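Local atomic coordinates of adenylate cyclase (Hippeastrum hybrid cultivar, PDB entry 6YP4), a protein that hydrolyses triphosphate as its dominant activity, although named a putative adenylyl cyclase, and binds magnesium and a GTP analogue in a polar pocket. Residues E80-E85 / S108-R113; S49-R54 / C62-K67; H33-D38 / E93-P98. One frame throughout, in Å; residues are numbered along the deposited sequence. Where two conformers were deposited one is given.

The three contacts belong to one CYTH domain and reach the same curled antiparallel sheet. Contact 2 is the hairpin 49-54/62-67, whose Arg52, Arg54 and Lys67 hold the phosphates of the GTP analogue. Contact 1 adds the next strand, bonded to the hairpin through Leu66 N and Asp82 O (2.9 Å), and brings Glu81 and Glu83 to the same pocket; the centres of contacts 1 and 2 are about 8 Å apart. Contact 3 adds the strand on the hairpin's other side, where Arg54 NE meets Asn34 OD1 at 2.7 Å. Its helix packs away from the ligand, and its centre is about 15 Å from that of contact 1.

Contact 1: residues E80-E85 / S108-R113; sequences EEDEEE and SRIWRR. With MG (magnesium ion), chain D; MG (magnesium ion), chain C; GCP (phosphomethylphosphonic acid guanylate ester), chain B.
Asp82 and Arg109 form the main salt bridge between a pocket strand of the CYTH sheet, 76-86, and the first turn of helix 109-118 behind it. Asp82 points from the strand toward the helix, and with CG anti to its backbone N (chi1 -170°) its carboxylate meets the Arg109 guanidinium. Arg109 grips it side-on: NH1 reaches OD1 of Asp82 at 2.6 Å, and NE is shared between OD1 and OD2 of Asp82, 3.0 Å from each, on their syn lone pairs. The two flat groups are nearly coplanar, 25° apart. Arg109 NH1 also bonds His26 O of the second subunit. Arg113 is turned differently, its plane 80° from the carboxylate; its NH2 is 3.0 Å from Asp82 OD2, and the bonds from NE and NH2 are both weak. Glu84 makes a long ion pair, OE2 to Arg109 NH2 at 3.7 Å, and OE2 also bonds His26 of the second subunit. Glu84 OE1 accepts from two waters, one held by Arg109 N and the other by Ser108 OG. Ser108 N-caps the helix, OG accepting from Trp111 N at 3.2 Å. An alanine at Arg109 would probably leave Asp82 with only the weak bonds from Arg113 across this contact, and His26 O without its donor. On the strand's other face, Glu81 OE1 meets two magnesium ions, less certainly because Glu81 has two conformers, and Glu83, salt-bridged to Arg141 of the second subunit, lies beside the nucleotide. Glutamates facing metal and nucleotide, with this salt-bridge network behind them, are consistent with the wall of a triphosphate tunnel metalloenzyme.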
loop_
_atom_site.group_PDB
_atom_site.type_symbol
_atom_site.label_atom_id
_atom_site.label_comp_id
_atom_site.label_asym_id
_atom_site.label_seq_id
_atom_site.Cartn_x
_atom_site.Cartn_y
_atom_site.Cartn_z
ATOM N N GLU A 80 -10.641 6.245 -13.589
ATOM C CA GLU A 80 -11.533 6.495 -12.462
ATOM C C GLU A 80 -11.795 5.180 -11.743
ATOM O O GLU A 80 -12.283 4.224 -12.352
ATOM C CB GLU A 80 -12.855 7.098 -12.930
ATOM C CG GLU A 80 -12.760 8.481 -13.508
ATOM C CD GLU A 80 -14.043 8.881 -14.211
ATOM O OE1 GLU A 80 -13.984 9.237 -15.410
ATOM O OE2 GLU A 80 -15.112 8.813 -13.566
ATOM N N GLU A 81 -11.492 5.126 -10.450
ATOM C CA GLU A 81 -11.682 3.892 -9.710
ATOM C C GLU A 81 -12.225 4.191 -8.321
ATOM O O GLU A 81 -12.084 5.295 -7.787
ATOM C CB GLU A 81 -10.380 3.073 -9.626
ATOM C CG GLU A 81 -9.491 3.346 -8.418
ATOM C CD GLU A 81 -8.061 2.826 -8.616
ATOM O OE1 GLU A 81 -7.798 2.194 -9.662
ATOM O OE2 GLU A 81 -7.195 3.061 -7.743
ATOM N N ASP A 82 -12.881 3.188 -7.758
ATOM C CA ASP A 82 -13.352 3.230 -6.381
ATOM C C ASP A 82 -13.202 1.804 -5.888
ATOM O O ASP A 82 -13.698 0.881 -6.545
ATOM C CB ASP A 82 -14.801 3.711 -6.290
ATOM C CG ASP A 82 -15.233 3.986 -4.863
ATOM O OD1 ASP A 82 -14.359 3.957 -3.977
ATOM O OD2 ASP A 82 -16.430 4.233 -4.625
ATOM N N GLU A 83 -12.448 1.602 -4.807
ATOM C CA GLU A 83 -12.246 0.248 -4.319
ATOM C C GLU A 83 -12.192 0.213 -2.797
ATOM O O GLU A 83 -11.994 1.231 -2.125
ATOM C CB GLU A 83 -10.987 -0.393 -4.924
ATOM C CG GLU A 83 -9.694 0.263 -4.577
ATOM C CD GLU A 83 -8.479 -0.524 -5.074
ATOM O OE1 GLU A 83 -7.350 -0.187 -4.651
ATOM O OE2 GLU A 83 -8.646 -1.473 -5.881
ATOM N N GLU A 84 -12.379 -0.992 -2.258
ATOM C CA GLU A 84 -12.505 -1.155 -0.815
ATOM C C GLU A 84 -12.296 -2.618 -0.484
ATOM O O GLU A 84 -12.712 -3.503 -1.248
ATOM C CB GLU A 84 -13.882 -0.690 -0.305
ATOM C CG GLU A 84 -13.908 -0.512 1.219
ATOM C CD GLU A 84 -15.217 -0.000 1.765
ATOM O OE1 GLU A 84 -16.272 -0.181 1.130
ATOM O OE2 GLU A 84 -15.162 0.651 2.821
ATOM N N GLU A 85 -11.615 -2.863 0.629
ATOM C CA GLU A 85 -11.447 -4.225 1.106
ATOM C C GLU A 85 -12.764 -4.748 1.654
ATOM O O GLU A 85 -13.534 -4.004 2.270
ATOM C CB GLU A 85 -10.362 -4.299 2.181
ATOM C CG GLU A 85 -8.951 -4.203 1.628
ATOM C CD GLU A 85 -7.886 -4.591 2.641
ATOM O OE1 GLU A 85 -6.689 -4.530 2.283
ATOM O OE2 GLU A 85 -8.237 -4.942 3.793
ATOM N N SER A 108 -22.226 -2.028 0.398
ATOM C CA SER A 108 -20.977 -1.538 -0.169
ATOM C C SER A 108 -21.186 -0.218 -0.902
ATOM O O SER A 108 -22.106 -0.077 -1.717
ATOM C CB SER A 108 -20.378 -2.567 -1.126
ATOM O OG SER A 108 -19.361 -1.962 -1.911
ATOM N N ARG A 109 -20.306 0.741 -0.617
ATOM C CA ARG A 109 -20.202 1.945 -1.430
ATOM C C ARG A 109 -20.018 1.606 -2.907
ATOM O O ARG A 109 -20.574 2.278 -3.785
ATOM C CB ARG A 109 -19.028 2.782 -0.919
ATOM C CG ARG A 109 -18.675 3.977 -1.753
ATOM C CD ARG A 109 -17.474 4.711 -1.161
ATOM N NE ARG A 109 -16.194 4.200 -1.664
ATOM C CZ ARG A 109 -15.273 3.588 -0.921
ATOM N NH1 ARG A 109 -14.144 3.177 -1.478
ATOM N NH2 ARG A 109 -15.464 3.392 0.376
ATOM N N ILE A 110 -19.253 0.552 -3.198
ATOM C CA ILE A 110 -18.934 0.202 -4.581
ATOM C C ILE A 110 -20.157 -0.357 -5.283
ATOM O O ILE A 110 -20.499 0.036 -6.406
ATOM C CB ILE A 110 -17.767 -0.802 -4.631
ATOM C CG1 ILE A 110 -16.678 -0.447 -3.617
ATOM C CG2 ILE A 110 -17.186 -0.866 -6.051
ATOM C CD1 ILE A 110 -15.982 0.845 -3.901
ATOM N N TRP A 111 -20.837 -1.314 -4.642
ATOM C CA TRP A 111 -22.086 -1.796 -5.216
ATOM C C TRP A 111 -23.089 -0.657 -5.375
ATOM O O TRP A 111 -23.786 -0.570 -6.394
ATOM C CB TRP A 111 -22.674 -2.913 -4.359
ATOM C CG TRP A 111 -23.982 -3.382 -4.878
ATOM C CD1 TRP A 111 -25.208 -3.262 -4.278
ATOM C CD2 TRP A 111 -24.207 -4.035 -6.126
ATOM N NE1 TRP A 111 -26.182 -3.813 -5.090
ATOM C CE2 TRP A 111 -25.585 -4.294 -6.235
ATOM C CE3 TRP A 111 -23.372 -4.434 -7.168
ATOM C CZ2 TRP A 111 -26.148 -4.936 -7.342
ATOM C CZ3 TRP A 111 -23.926 -5.078 -8.268
ATOM C CH2 TRP A 111 -25.299 -5.320 -8.347
ATOM N N ARG A 112 -23.157 0.243 -4.389
ATOM C CA ARG A 112 -24.044 1.397 -4.517
ATOM C C ARG A 112 -23.711 2.204 -5.767
ATOM O O ARG A 112 -24.615 2.666 -6.470
ATOM C CB ARG A 112 -23.960 2.269 -3.254
ATOM C CG ARG A 112 -25.151 3.190 -2.990
ATOM C CD ARG A 112 -26.497 2.517 -3.307
ATOM N NE ARG A 112 -26.665 1.251 -2.608
ATOM C CZ ARG A 112 -27.569 0.336 -2.954
ATOM N NH1 ARG A 112 -27.668 -0.807 -2.280
ATOM N NH2 ARG A 112 -28.380 0.550 -3.988
ATOM N N ARG A 113 -22.419 2.349 -6.084
ATOM C CA ARG A 113 -22.033 3.130 -7.258
ATOM C C ARG A 113 -22.393 2.407 -8.550
ATOM O O ARG A 113 -22.803 3.045 -9.527
ATOM C CB ARG A 113 -20.538 3.448 -7.221
ATOM C CG ARG A 113 -20.097 4.447 -8.293
ATOM C CD ARG A 113 -18.596 4.735 -8.246
ATOM N NE ARG A 113 -18.167 5.306 -6.971
ATOM C CZ ARG A 113 -17.668 6.531 -6.828
ATOM N NH1 ARG A 113 -17.531 7.322 -7.883
ATOM N NH2 ARG A 113 -17.303 6.965 -5.629
HETATM MG MG MG D . -8.540 0.270 -8.306
HETATM MG MG MG C . -5.580 1.850 -9.815
HETATM P PG GCP B . -3.117 -2.736 -12.978
HETATM O O1G GCP B . -2.118 -2.300 -14.007
HETATM O O2G GCP B . -2.920 -4.195 -12.632
HETATM O O3G GCP B . -4.514 -2.510 -13.503
HETATM C C3B GCP B . -2.854 -1.730 -11.476
HETATM P PB GCP B . -4.137 -2.202 -10.223
HETATM O O1B GCP B . -5.483 -2.437 -10.844
HETATM O O2B GCP B . -3.679 -3.385 -9.406
HETATM O O3A GCP B . -4.256 -0.897 -9.230
HETATM P PA GCP B . -5.051 -1.045 -7.799
HETATM O O1A GCP B . -5.897 0.207 -7.641
HETATM O O2A GCP B . -5.943 -2.264 -7.893
HETATM O "O5'" GCP B . -3.944 -1.250 -6.541
HETATM C "C5'" GCP B . -2.566 -1.019 -6.800
HETATM C "C4'" GCP B . -2.282 0.512 -7.110
HETATM O "O4'" GCP B . -2.983 1.500 -6.127
HETATM C "C3'" GCP B . -1.032 0.739 -6.975
HETATM O "O3'" GCP B . -0.562 1.581 -8.058
HETATM C "C2'" GCP B . -0.807 1.428 -5.463
HETATM O "O2'" GCP B . 0.205 2.503 -5.476
HETATM C "C1'" GCP B . -1.933 1.830 -5.014
HETATM N N9 GCP B . -2.264 1.095 -3.729
HETATM C C8 GCP B . -3.045 0.008 -3.749
HETATM N N7 GCP B . -3.184 -0.452 -2.492
HETATM C C5 GCP B . -2.479 0.357 -1.685
HETATM C C6 GCP B . -2.274 0.353 -0.307
HETATM O O6 GCP B . -2.775 -0.486 0.365
HETATM N N1 GCP B . -1.514 1.292 0.256
HETATM C C2 GCP B . -0.940 2.254 -0.516
HETATM N N2 GCP B . -0.129 3.228 0.211
HETATM N N3 GCP B . -1.138 2.258 -1.862
HETATM C C4 GCP B . -1.909 1.309 -2.445
HETATM O O HOH W 1 -18.632 0.858 1.739
HETATM O O HOH W 2 -17.315 -2.142 -0.205
#

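Contact 2: residues S49-R54 / C62-K67; sequences SALRIR and CVLSLK. With GCP (phosphomethylphosphonic acid guanylate ester), chain B.
Arg52 stands beside Ser65 with CG anti to its backbone N (chi1 -175°) and a bend at chi3, while Ser65 has OG between its backbone N and carbonyl carbon (chi1 59°). A water joins the two, accepting from Arg52 NE and lying 2.9 Å from Ser65 OG. The Arg52 guanidinium spans two phosphates of the GTP analogue: NH1 bonds O1B at 3.0 Å, almost straight at 170°, and NH2 bonds O2A at 2.6 Å. Arg54 NH2 lies over the rim of one face of that guanidinium and bonds O2B at 3.0 Å; Arg54 NE is held by Asn34 OD1. Lys67 NZ also reaches O1B, at 3.0 Å. The phosphate oxygens probably offset the repulsion of these positive groups, with Arg52 NH1 just 4.4 Å from Lys67 NZ. On the other face of the hairpin, Leu64 CD1 touches Leu51 CD1 (3.8 Å) and Ile53 CG1, and Ile110 of helix 109-118 packs on Leu64. Three hydrogen-bonded pairs, Ala50-Lys67, Arg52-Ser65 and Arg54-Val63, fix the register. An antiparallel hairpin with basic residues inward and leucines outward fits the phosphate-binding wall of a CYTH tunnel.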
loop_
_atom_site.group_PDB
_atom_site.type_symbol
_atom_site.label_atom_id
_atom_site.label_comp_id
_atom_site.label_asym_id
_atom_site.label_seq_id
_atom_site.Cartn_x
_atom_site.Cartn_y
_atom_site.Cartn_z
ATOM N N SER A 49 -16.736 0.080 -17.996
ATOM C CA SER A 49 -16.536 -0.131 -16.572
ATOM C C SER A 49 -16.218 -1.593 -16.314
ATOM O O SER A 49 -16.703 -2.489 -17.014
ATOM C CB SER A 49 -17.777 0.279 -15.763
ATOM O OG SER A 49 -17.991 1.681 -15.808
ATOM N N ALA A 50 -15.412 -1.814 -15.277
ATOM C CA ALA A 50 -14.912 -3.127 -14.897
ATOM C C ALA A 50 -15.132 -3.313 -13.401
ATOM O O ALA A 50 -14.692 -2.477 -12.604
ATOM C CB ALA A 50 -13.428 -3.250 -15.241
ATOM N N LEU A 51 -15.824 -4.394 -13.021
ATOM C CA LEU A 51 -16.074 -4.722 -11.611
ATOM C C LEU A 51 -15.283 -5.982 -11.268
ATOM O O LEU A 51 -15.555 -7.065 -11.810
ATOM C CB LEU A 51 -17.569 -4.910 -11.361
ATOM C CG LEU A 51 -18.118 -5.272 -9.977
ATOM C CD1 LEU A 51 -17.807 -4.182 -8.988
ATOM C CD2 LEU A 51 -19.628 -5.465 -10.089
ATOM N N ARG A 52 -14.306 -5.835 -10.367
ATOM C CA ARG A 52 -13.327 -6.866 -10.039
ATOM C C ARG A 52 -13.419 -7.232 -8.565
ATOM O O ARG A 52 -13.517 -6.349 -7.708
ATOM C CB ARG A 52 -11.906 -6.366 -10.346
ATOM C CG ARG A 52 -10.747 -7.385 -10.159
ATOM C CD ARG A 52 -9.388 -6.718 -10.441
ATOM N NE ARG A 52 -9.040 -5.690 -9.451
ATOM C CZ ARG A 52 -8.133 -4.731 -9.642
ATOM N NH1 ARG A 52 -7.476 -4.642 -10.788
ATOM N NH2 ARG A 52 -7.877 -3.854 -8.681
ATOM N N ILE A 53 -13.382 -8.534 -8.273
ATOM C CA ILE A 53 -13.126 -9.029 -6.922
ATOM C C ILE A 53 -11.773 -9.736 -6.943
ATOM O O ILE A 53 -11.577 -10.709 -7.682
ATOM C CB ILE A 53 -14.250 -9.947 -6.420
ATOM C CG1 ILE A 53 -15.581 -9.171 -6.312
ATOM C CG2 ILE A 53 -13.897 -10.549 -5.047
ATOM C CD1 ILE A 53 -16.755 -10.023 -5.821
ATOM N N ARG A 54 -10.821 -9.217 -6.170
ATOM C CA ARG A 54 -9.461 -9.751 -6.132
ATOM C C ARG A 54 -9.221 -10.481 -4.820
ATOM O O ARG A 54 -9.464 -9.928 -3.737
ATOM C CB ARG A 54 -8.421 -8.639 -6.309
ATOM C CG ARG A 54 -6.980 -9.063 -5.935
ATOM C CD ARG A 54 -5.982 -7.919 -6.137
ATOM N NE ARG A 54 -5.798 -7.519 -7.537
ATOM C CZ ARG A 54 -5.285 -6.347 -7.899
ATOM N NH1 ARG A 54 -4.935 -5.466 -6.964
ATOM N NH2 ARG A 54 -5.139 -6.041 -9.186
ATOM N N CYS A 62 -9.292 -9.607 0.491
ATOM C CA CYS A 62 -10.210 -9.464 -0.641
ATOM C C CYS A 62 -10.480 -7.991 -0.899
ATOM O O CYS A 62 -10.761 -7.234 0.042
ATOM C CB CYS A 62 -11.542 -10.199 -0.381
ATOM S SG CYS A 62 -12.676 -10.282 -1.835
ATOM N N VAL A 63 -10.419 -7.578 -2.163
ATOM C CA VAL A 63 -10.627 -6.182 -2.538
ATOM C C VAL A 63 -11.655 -6.103 -3.660
ATOM O O VAL A 63 -11.506 -6.769 -4.695
ATOM C CB VAL A 63 -9.310 -5.497 -2.966
ATOM C CG1 VAL A 63 -9.577 -4.030 -3.356
ATOM C CG2 VAL A 63 -8.246 -5.568 -1.840
ATOM N N LEU A 64 -12.680 -5.270 -3.472
ATOM C CA LEU A 64 -13.703 -5.015 -4.486
ATOM C C LEU A 64 -13.427 -3.684 -5.166
ATOM O O LEU A 64 -13.081 -2.710 -4.495
ATOM C CB LEU A 64 -15.103 -5.007 -3.854
ATOM C CG LEU A 64 -16.330 -4.586 -4.654
ATOM C CD1 LEU A 64 -16.693 -5.697 -5.653
ATOM C CD2 LEU A 64 -17.494 -4.340 -3.707
ATOM N N SER A 65 -13.572 -3.633 -6.496
ATOM C CA SER A 65 -13.275 -2.379 -7.183
ATOM C C SER A 65 -14.158 -2.170 -8.404
ATOM O O SER A 65 -14.488 -3.118 -9.125
ATOM C CB SER A 65 -11.809 -2.300 -7.626
ATOM O OG SER A 65 -11.465 -3.349 -8.503
ATOM N N LEU A 66 -14.514 -0.911 -8.642
ATOM C CA LEU A 66 -15.138 -0.496 -9.891
ATOM C C LEU A 66 -14.185 0.464 -10.585
ATOM O O LEU A 66 -13.768 1.460 -9.992
ATOM C CB LEU A 66 -16.502 0.154 -9.640
ATOM C CG LEU A 66 -17.233 0.697 -10.872
ATOM C CD1 LEU A 66 -17.616 -0.457 -11.807
ATOM C CD2 LEU A 66 -18.464 1.452 -10.440
ATOM N N LYS A 67 -13.799 0.146 -11.817
ATOM C CA LYS A 67 -12.898 0.996 -12.591
ATOM C C LYS A 67 -13.582 1.412 -13.886
ATOM O O LYS A 67 -14.134 0.565 -14.595
ATOM C CB LYS A 67 -11.597 0.279 -12.906
ATOM C CG LYS A 67 -10.637 0.182 -11.758
ATOM C CD LYS A 67 -9.614 -0.881 -12.058
ATOM C CE LYS A 67 -8.285 -0.586 -11.401
ATOM N NZ LYS A 67 -7.214 -0.598 -12.427
HETATM P PG GCP B . -3.117 -2.736 -12.978
HETATM O O1G GCP B . -2.118 -2.300 -14.007
HETATM O O2G GCP B . -2.920 -4.195 -12.632
HETATM O O3G GCP B . -4.514 -2.510 -13.503
HETATM C C3B GCP B . -2.854 -1.730 -11.476
HETATM P PB GCP B . -4.137 -2.202 -10.223
HETATM O O1B GCP B . -5.483 -2.437 -10.844
HETATM O O2B GCP B . -3.679 -3.385 -9.406
HETATM O O3A GCP B . -4.256 -0.897 -9.230
HETATM P PA GCP B . -5.051 -1.045 -7.799
HETATM O O1A GCP B . -5.897 0.207 -7.641
HETATM O O2A GCP B . -5.943 -2.264 -7.893
HETATM O "O5'" GCP B . -3.944 -1.250 -6.541
HETATM C "C5'" GCP B . -2.566 -1.019 -6.800
HETATM C "C4'" GCP B . -2.282 0.512 -7.110
HETATM O "O4'" GCP B . -2.983 1.500 -6.127
HETATM C "C3'" GCP B . -1.032 0.739 -6.975
HETATM O "O3'" GCP B . -0.562 1.581 -8.058
HETATM C "C2'" GCP B . -0.807 1.428 -5.463
HETATM O "O2'" GCP B . 0.205 2.503 -5.476
HETATM C "C1'" GCP B . -1.933 1.830 -5.014
HETATM N N9 GCP B . -2.264 1.095 -3.729
HETATM C C8 GCP B . -3.045 0.008 -3.749
HETATM N N7 GCP B . -3.184 -0.452 -2.492
HETATM C C5 GCP B . -2.479 0.357 -1.685
HETATM C C6 GCP B . -2.274 0.353 -0.307
HETATM O O6 GCP B . -2.775 -0.486 0.365
HETATM N N1 GCP B . -1.514 1.292 0.256
HETATM C C2 GCP B . -0.940 2.254 -0.516
HETATM N N2 GCP B . -0.129 3.228 0.211
HETATM N N3 GCP B . -1.138 2.258 -1.862
HETATM C C4 GCP B . -1.909 1.309 -2.445
HETATM O O HOH W 3 -12.190 -2.789 -11.102
HETATM O O HOH W 4 -10.410 -5.498 -6.836
#

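Contact 3: residues H33-D38 / E93-P98; sequences HNLFFD and EVTANP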
loop_
_atom_site.group_PDB
_atom_site.type_symbol
_atom_site.label_atom_id
_atom_site.label_comp_id
_atom_site.label_asym_id
_atom_site.label_seq_id
_atom_site.Cartn_x
_atom_site.Cartn_y
_atom_site.Cartn_z
ATOM N N HIS A 33 -5.605 -13.547 -7.319
ATOM C CA HIS A 33 -6.560 -14.052 -8.310
ATOM C C HIS A 33 -7.630 -12.994 -8.524
ATOM O O HIS A 33 -8.314 -12.593 -7.573
ATOM C CB HIS A 33 -7.177 -15.392 -7.879
ATOM C CG HIS A 33 -6.200 -16.534 -7.836
ATOM N ND1 HIS A 33 -5.380 -16.777 -6.753
ATOM C CD2 HIS A 33 -5.932 -17.523 -8.737
ATOM C CE1 HIS A 33 -4.625 -17.832 -7.000
ATOM N NE2 HIS A 33 -4.950 -18.315 -8.195
ATOM N N ASN A 34 -7.752 -12.519 -9.765
ATOM C CA ASN A 34 -8.677 -11.458 -10.131
ATOM C C ASN A 34 -9.897 -12.065 -10.817
ATOM O O ASN A 34 -9.753 -12.744 -11.837
ATOM C CB ASN A 34 -7.998 -10.458 -11.068
ATOM C CG ASN A 34 -6.744 -9.843 -10.470
ATOM O OD1 ASN A 34 -6.817 -9.143 -9.470
ATOM N ND2 ASN A 34 -5.599 -10.035 -11.128
ATOM N N LEU A 35 -11.090 -11.817 -10.280
ATOM C CA LEU A 35 -12.324 -12.247 -10.930
ATOM C C LEU A 35 -13.200 -11.047 -11.278
ATOM O O LEU A 35 -13.193 -10.029 -10.579
ATOM C CB LEU A 35 -13.112 -13.218 -10.060
ATOM C CG LEU A 35 -12.542 -14.630 -10.022
ATOM C CD1 LEU A 35 -11.297 -14.714 -9.151
ATOM C CD2 LEU A 35 -13.601 -15.576 -9.526
ATOM N N PHE A 36 -13.976 -11.176 -12.359
ATOM C CA PHE A 36 -14.736 -10.056 -12.903
ATOM C C PHE A 36 -16.199 -10.432 -13.121
ATOM O O PHE A 36 -16.540 -11.602 -13.342
ATOM C CB PHE A 36 -14.125 -9.561 -14.226
ATOM C CG PHE A 36 -12.712 -9.095 -14.090
ATOM C CD1 PHE A 36 -11.660 -10.000 -14.201
ATOM C CD2 PHE A 36 -12.426 -7.760 -13.838
ATOM C CE1 PHE A 36 -10.354 -9.591 -14.061
ATOM C CE2 PHE A 36 -11.121 -7.345 -13.687
ATOM C CZ PHE A 36 -10.082 -8.258 -13.812
ATOM N N PHE A 37 -17.059 -9.412 -13.071
ATOM C CA PHE A 37 -18.506 -9.584 -13.041
ATOM C C PHE A 37 -19.179 -8.490 -13.857
ATOM O O PHE A 37 -18.650 -7.383 -13.984
ATOM C CB PHE A 37 -19.032 -9.548 -11.588
ATOM C CG PHE A 37 -18.382 -10.541 -10.697
ATOM C CD1 PHE A 37 -18.974 -11.778 -10.488
ATOM C CD2 PHE A 37 -17.165 -10.252 -10.080
ATOM C CE1 PHE A 37 -18.378 -12.708 -9.669
ATOM C CE2 PHE A 37 -16.553 -11.175 -9.263
ATOM C CZ PHE A 37 -17.155 -12.412 -9.054
ATOM N N ASP A 38 -20.353 -8.813 -14.408
ATOM C CA ASP A 38 -21.129 -7.897 -15.239
ATOM C C ASP A 38 -22.520 -8.500 -15.388
ATOM O O ASP A 38 -22.763 -9.643 -14.988
ATOM C CB ASP A 38 -20.470 -7.678 -16.607
ATOM C CG ASP A 38 -20.918 -6.387 -17.287
ATOM O OD1 ASP A 38 -21.967 -5.835 -16.887
ATOM O OD2 ASP A 38 -20.224 -5.928 -18.235
ATOM N N GLU A 93 -18.708 -15.895 -1.621
ATOM C CA GLU A 93 -20.144 -16.124 -1.792
ATOM C C GLU A 93 -20.654 -15.450 -3.058
ATOM O O GLU A 93 -21.525 -15.989 -3.755
ATOM C CB GLU A 93 -20.945 -15.602 -0.590
ATOM C CG GLU A 93 -20.505 -16.056 0.797
ATOM C CD GLU A 93 -21.447 -15.574 1.914
ATOM O OE1 GLU A 93 -21.973 -16.418 2.664
ATOM O OE2 GLU A 93 -21.661 -14.348 2.036
ATOM N N VAL A 94 -20.165 -14.238 -3.337
ATOM C CA VAL A 94 -20.502 -13.567 -4.587
ATOM C C VAL A 94 -20.048 -14.402 -5.769
ATOM O O VAL A 94 -20.784 -14.574 -6.747
ATOM C CB VAL A 94 -19.882 -12.163 -4.634
ATOM C CG1 VAL A 94 -20.013 -11.597 -6.035
ATOM C CG2 VAL A 94 -20.575 -11.252 -3.634
ATOM N N THR A 95 -18.825 -14.921 -5.707
ATOM C CA THR A 95 -18.339 -15.756 -6.796
ATOM C C THR A 95 -19.229 -16.978 -6.990
ATOM O O THR A 95 -19.551 -17.344 -8.126
ATOM C CB THR A 95 -16.890 -16.166 -6.531
ATOM O OG1 THR A 95 -16.095 -14.996 -6.316
ATOM C CG2 THR A 95 -16.325 -16.932 -7.720
ATOM N N ALA A 96 -19.683 -17.592 -5.894
ATOM C CA ALA A 96 -20.471 -18.819 -5.994
ATOM C C ALA A 96 -21.865 -18.560 -6.561
ATOM O O ALA A 96 -22.391 -19.379 -7.323
ATOM C CB ALA A 96 -20.562 -19.491 -4.628
ATOM N N ASN A 97 -22.487 -17.439 -6.204
ATOM C CA ASN A 97 -23.842 -17.111 -6.664
ATOM C C ASN A 97 -23.911 -15.640 -7.037
ATOM O O ASN A 97 -24.428 -14.815 -6.273
ATOM C CB ASN A 97 -24.897 -17.420 -5.596
ATOM C CG ASN A 97 -24.888 -18.866 -5.153
ATOM O OD1 ASN A 97 -25.307 -19.757 -5.891
ATOM N ND2 ASN A 97 -24.438 -19.104 -3.927
ATOM N N PRO A 98 -23.398 -15.264 -8.210
ATOM C CA PRO A 98 -23.380 -13.836 -8.559
ATOM C C PRO A 98 -24.764 -13.241 -8.762
ATOM O O PRO A 98 -24.888 -12.011 -8.748
ATOM C CB PRO A 98 -22.539 -13.786 -9.847
ATOM C CG PRO A 98 -22.402 -15.188 -10.302
ATOM C CD PRO A 98 -22.564 -16.072 -9.117
#
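Phe37 reaches from strand 26-39 to the end of helix 88-96, and three residues meet its ring from different directions. The Val94 side chain runs obliquely to that of Phe37 and sets CG1 over one face of the ring, 4.1 Å from CE1 of Phe37 and displaced toward the rim. The Thr95 side chain stands at about a right angle to that of Phe37, with OG1 in the ring plane at the edge, 3.9 Å from Phe37 CZ. That hydroxyl has its hydrogen bond within the helix, to the carbonyl of Gly91, which keeps its polar atom satisfied beside the aromatic edge. The side chain of Pro98, just past the helix, also lies at about a right angle to that of Phe37, with CB 4.1 Å from Phe37 CD1. Two residues back along the strand, Leu35 lies across Thr95, again at roughly a right angle, its CD2 touching Thr95 CG2 at 3.5 Å. Thr95 thus turns its methyl group to the leucine and its hydroxyl to the phenylalanine. Ile53 of the neighbouring strand and Met101 of helix 101-104 touch both Phe37 and Val94 and extend the apolar packing. No hydrogen bond links the two segments. The contact is plain packing of a short helix and the turn after it on the outer face of an antiparallel sheet, away from the nucleotide pocket of this CYTH fold.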